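DNA protection during starvation protein (PDB 1O9R) protects DNA from oxidative damage without binding it, by oxidising Fe(2+) with hydrogen peroxide and storing the iron as a ferric mineral inside a hollow dodecamer. Local coordinates at residues H65-L76 / D133-A143. Numbering follows the deposited sequence.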
# COMPACT_ATOMS: atom_id res chain seq x y z
N HIS A 65 15.00 -17.85 -7.21
CA HIS A 65 15.43 -19.25 -7.04
C HIS A 65 16.94 -19.39 -6.95
O HIS A 65 17.43 -20.24 -6.21
CB HIS A 65 14.82 -20.14 -8.14
CG HIS A 65 13.34 -20.24 -7.94
ND1 HIS A 65 12.79 -20.78 -6.81
CD2 HIS A 65 12.31 -19.87 -8.72
CE1 HIS A 65 11.47 -20.71 -6.92
NE2 HIS A 65 11.13 -20.15 -8.08
N GLY A 66 17.67 -18.64 -7.79
CA GLY A 66 19.13 -18.73 -7.73
C GLY A 66 19.63 -18.28 -6.37
O GLY A 66 20.52 -18.90 -5.75
N ASP A 67 19.03 -17.21 -5.79
CA ASP A 67 19.47 -16.79 -4.45
C ASP A 67 19.18 -17.89 -3.46
O ASP A 67 19.98 -18.17 -2.52
CB ASP A 67 18.61 -15.55 -4.04
CG ASP A 67 19.25 -14.32 -4.65
OD1 ASP A 67 20.32 -14.46 -5.27
OD2 ASP A 67 18.66 -13.22 -4.59
N THR A 68 17.99 -18.54 -3.54
CA THR A 68 17.66 -19.58 -2.55
C THR A 68 18.65 -20.74 -2.66
O THR A 68 18.99 -21.35 -1.64
CB THR A 68 16.22 -20.04 -2.75
OG1 THR A 68 15.40 -18.84 -2.60
CG2 THR A 68 15.70 -21.02 -1.72
N ILE A 69 18.99 -21.15 -3.90
CA ILE A 69 19.96 -22.25 -4.10
C ILE A 69 21.30 -21.86 -3.55
O ILE A 69 21.91 -22.70 -2.82
CB ILE A 69 19.97 -22.55 -5.62
CG1 ILE A 69 18.70 -23.29 -6.02
CG2 ILE A 69 21.20 -23.36 -6.03
CD1 ILE A 69 18.43 -23.34 -7.55
N ALA A 70 21.81 -20.66 -3.82
CA ALA A 70 23.11 -20.27 -3.31
C ALA A 70 23.13 -20.25 -1.79
O ALA A 70 24.12 -20.63 -1.17
CB ALA A 70 23.44 -18.88 -3.88
N GLU A 71 22.06 -19.66 -1.20
CA GLU A 71 22.03 -19.61 0.27
C GLU A 71 22.04 -21.02 0.85
O GLU A 71 22.65 -21.16 1.95
CB GLU A 71 20.76 -18.87 0.74
CG GLU A 71 20.66 -17.40 0.34
CD GLU A 71 19.30 -16.83 0.84
OE1 GLU A 71 18.37 -17.53 1.23
OE2 GLU A 71 19.15 -15.62 0.58
N ARG A 72 21.41 -21.98 0.20
CA ARG A 72 21.44 -23.36 0.75
C ARG A 72 22.84 -23.90 0.73
O ARG A 72 23.13 -24.62 1.71
CB ARG A 72 20.45 -24.21 -0.06
CG ARG A 72 20.23 -25.60 0.53
CD ARG A 72 19.70 -25.48 2.00
NE ARG A 72 19.41 -26.87 2.42
CZ ARG A 72 19.19 -27.13 3.72
NH1 ARG A 72 19.21 -26.19 4.65
NH2 ARG A 72 18.90 -28.41 4.09
N VAL A 73 23.63 -23.63 -0.32
CA VAL A 73 25.02 -24.11 -0.29
C VAL A 73 25.66 -23.63 0.98
O VAL A 73 26.42 -24.37 1.69
CB VAL A 73 25.75 -23.51 -1.50
CG1 VAL A 73 27.27 -23.75 -1.34
CG2 VAL A 73 25.23 -24.08 -2.81
N VAL A 74 25.56 -22.34 1.31
CA VAL A 74 26.28 -21.80 2.46
C VAL A 74 25.74 -22.30 3.78
O VAL A 74 26.49 -22.50 4.73
CB VAL A 74 26.30 -20.25 2.39
CG1 VAL A 74 27.04 -19.87 1.06
CG2 VAL A 74 25.04 -19.47 2.30
N GLN A 75 24.42 -22.51 3.84
CA GLN A 75 23.82 -23.09 5.03
C GLN A 75 24.47 -24.44 5.34
O GLN A 75 24.55 -24.78 6.53
CB GLN A 75 22.31 -23.32 4.84
CG GLN A 75 21.54 -21.98 4.88
CD GLN A 75 20.19 -22.13 4.25
OE1 GLN A 75 19.52 -23.14 4.33
NE2 GLN A 75 19.76 -21.10 3.49
N LEU A 76 24.82 -25.20 4.33
CA LEU A 76 25.42 -26.54 4.51
C LEU A 76 26.91 -26.41 4.72
O LEU A 76 27.52 -27.52 4.73
CB LEU A 76 24.98 -27.43 3.38
CG LEU A 76 23.47 -27.66 3.26
CD1 LEU A 76 23.20 -28.56 2.06
CD2 LEU A 76 22.90 -28.24 4.55
N ASP A 133 18.04 -35.25 1.99
CA ASP A 133 17.90 -33.81 2.31
C ASP A 133 16.59 -33.28 1.76
O ASP A 133 16.55 -32.59 0.68
CB ASP A 133 19.12 -33.07 1.76
CG ASP A 133 19.15 -31.59 2.14
OD1 ASP A 133 18.20 -31.14 2.82
OD2 ASP A 133 20.14 -30.93 1.75
N PRO A 134 15.46 -33.54 2.36
CA PRO A 134 14.19 -33.05 1.86
C PRO A 134 14.11 -31.53 1.94
O PRO A 134 13.30 -30.99 1.15
CB PRO A 134 13.12 -33.72 2.73
CG PRO A 134 13.83 -34.46 3.77
CD PRO A 134 15.30 -34.43 3.54
N THR A 135 14.83 -30.84 2.79
CA THR A 135 14.79 -29.38 2.83
C THR A 135 15.33 -28.80 1.53
O THR A 135 14.73 -27.95 0.85
CB THR A 135 15.51 -28.84 4.04
OG1 THR A 135 14.75 -29.37 5.16
CG2 THR A 135 15.55 -27.33 4.10
N THR A 136 16.47 -29.33 1.07
CA THR A 136 17.04 -28.89 -0.18
C THR A 136 16.14 -29.37 -1.32
O THR A 136 15.89 -28.66 -2.29
CB THR A 136 18.43 -29.51 -0.44
OG1 THR A 136 19.27 -28.94 0.54
CG2 THR A 136 18.88 -29.19 -1.88
N ALA A 137 15.56 -30.58 -1.25
CA ALA A 137 14.67 -31.02 -2.32
C ALA A 137 13.47 -30.06 -2.43
O ALA A 137 13.02 -29.84 -3.56
CB ALA A 137 14.19 -32.48 -2.09
N ASP A 138 12.99 -29.51 -1.32
CA ASP A 138 11.86 -28.58 -1.41
C ASP A 138 12.26 -27.29 -2.10
O ASP A 138 11.43 -26.74 -2.85
CB ASP A 138 11.45 -28.29 0.05
CG ASP A 138 10.18 -27.44 0.09
OD1 ASP A 138 10.26 -26.26 0.49
OD2 ASP A 138 9.13 -27.96 -0.30
N ILE A 139 13.49 -26.84 -1.91
CA ILE A 139 13.98 -25.63 -2.61
C ILE A 139 13.93 -25.90 -4.10
O ILE A 139 13.50 -25.04 -4.92
CB ILE A 139 15.40 -25.28 -2.13
CG1 ILE A 139 15.30 -24.65 -0.73
CG2 ILE A 139 16.10 -24.32 -3.12
CD1 ILE A 139 16.66 -24.58 -0.02
N PHE A 140 14.39 -27.12 -4.52
CA PHE A 140 14.38 -27.40 -5.96
C PHE A 140 12.94 -27.64 -6.44
O PHE A 140 12.63 -27.33 -7.61
CB PHE A 140 15.23 -28.66 -6.27
CG PHE A 140 16.70 -28.39 -6.28
CD1 PHE A 140 17.52 -29.13 -5.41
CD2 PHE A 140 17.27 -27.47 -7.15
CE1 PHE A 140 18.89 -28.93 -5.44
CE2 PHE A 140 18.63 -27.29 -7.14
CZ PHE A 140 19.46 -28.03 -6.30
N THR A 141 12.01 -28.15 -5.60
CA THR A 141 10.65 -28.34 -6.00
C THR A 141 9.95 -27.02 -6.26
O THR A 141 9.21 -26.87 -7.23
CB THR A 141 9.91 -29.17 -4.96
OG1 THR A 141 10.55 -30.44 -4.82
CG2 THR A 141 8.48 -29.45 -5.43
N ALA A 142 10.21 -26.06 -5.38
CA ALA A 142 9.59 -24.71 -5.63
C ALA A 142 10.13 -24.15 -6.93
O ALA A 142 9.36 -23.54 -7.69
CB ALA A 142 9.92 -23.80 -4.44
N ALA A 143 11.43 -24.32 -7.18
CA ALA A 143 12.01 -23.81 -8.43
C ALA A 143 11.39 -24.50 -9.62
O ALA A 143 11.11 -23.94 -10.68
CB ALA A 143 13.54 -23.93 -8.43
O HOH W 1 13.53 -22.19 -4.54
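The 65-75 end of helix 48-75 and the 134-143 start of helix 134-156 run antiparallel; these segments meet at 168°, with axes 10.1 Å apart at closest approach. His65 lies opposite Ala143, Ile69 opposite Ile139 and Arg72 opposite Thr136. The His65 ring lays a face on Ala143, whose CA sits 3.5 Å from the ring centroid in a CH-pi contact. A water at the ring edge joins His65 ND1 to Ile139 O, while His65 NE2 is hydrogen-bonded to Asp146. Ile139 CG2 meets Thr68 CG2 at 3.6 Å and Ile69 CG1; its CD1 reaches the aliphatic part of Arg72. Arg72 bends at chi2, carrying the guanidinium to the start of helix 134-156. Arg72 NE gives a nearly straight hydrogen bond to Thr136 OG1 (2.8 Å, 178°). Arg72 NH2 forms a salt bridge with Asp133; its hydrogen bond to OD1, 3.1 Å, uses the syn lone pair. NH1 donates to Gln75 OE1 and forms a salt bridge with Asp148 of a neighbouring subunit. Thr135 CG2 and Leu76 CD2 cover opposite guanidinium faces. Asp133 is the N-cap; its OD1 also accepts from Thr136 N. Iron ligand Glu71 and probable ligand Asp67 instead face another subunit, consistent with interface ferroxidase centres. This is antiparallel packing within the ferritin-like four-helix bundle.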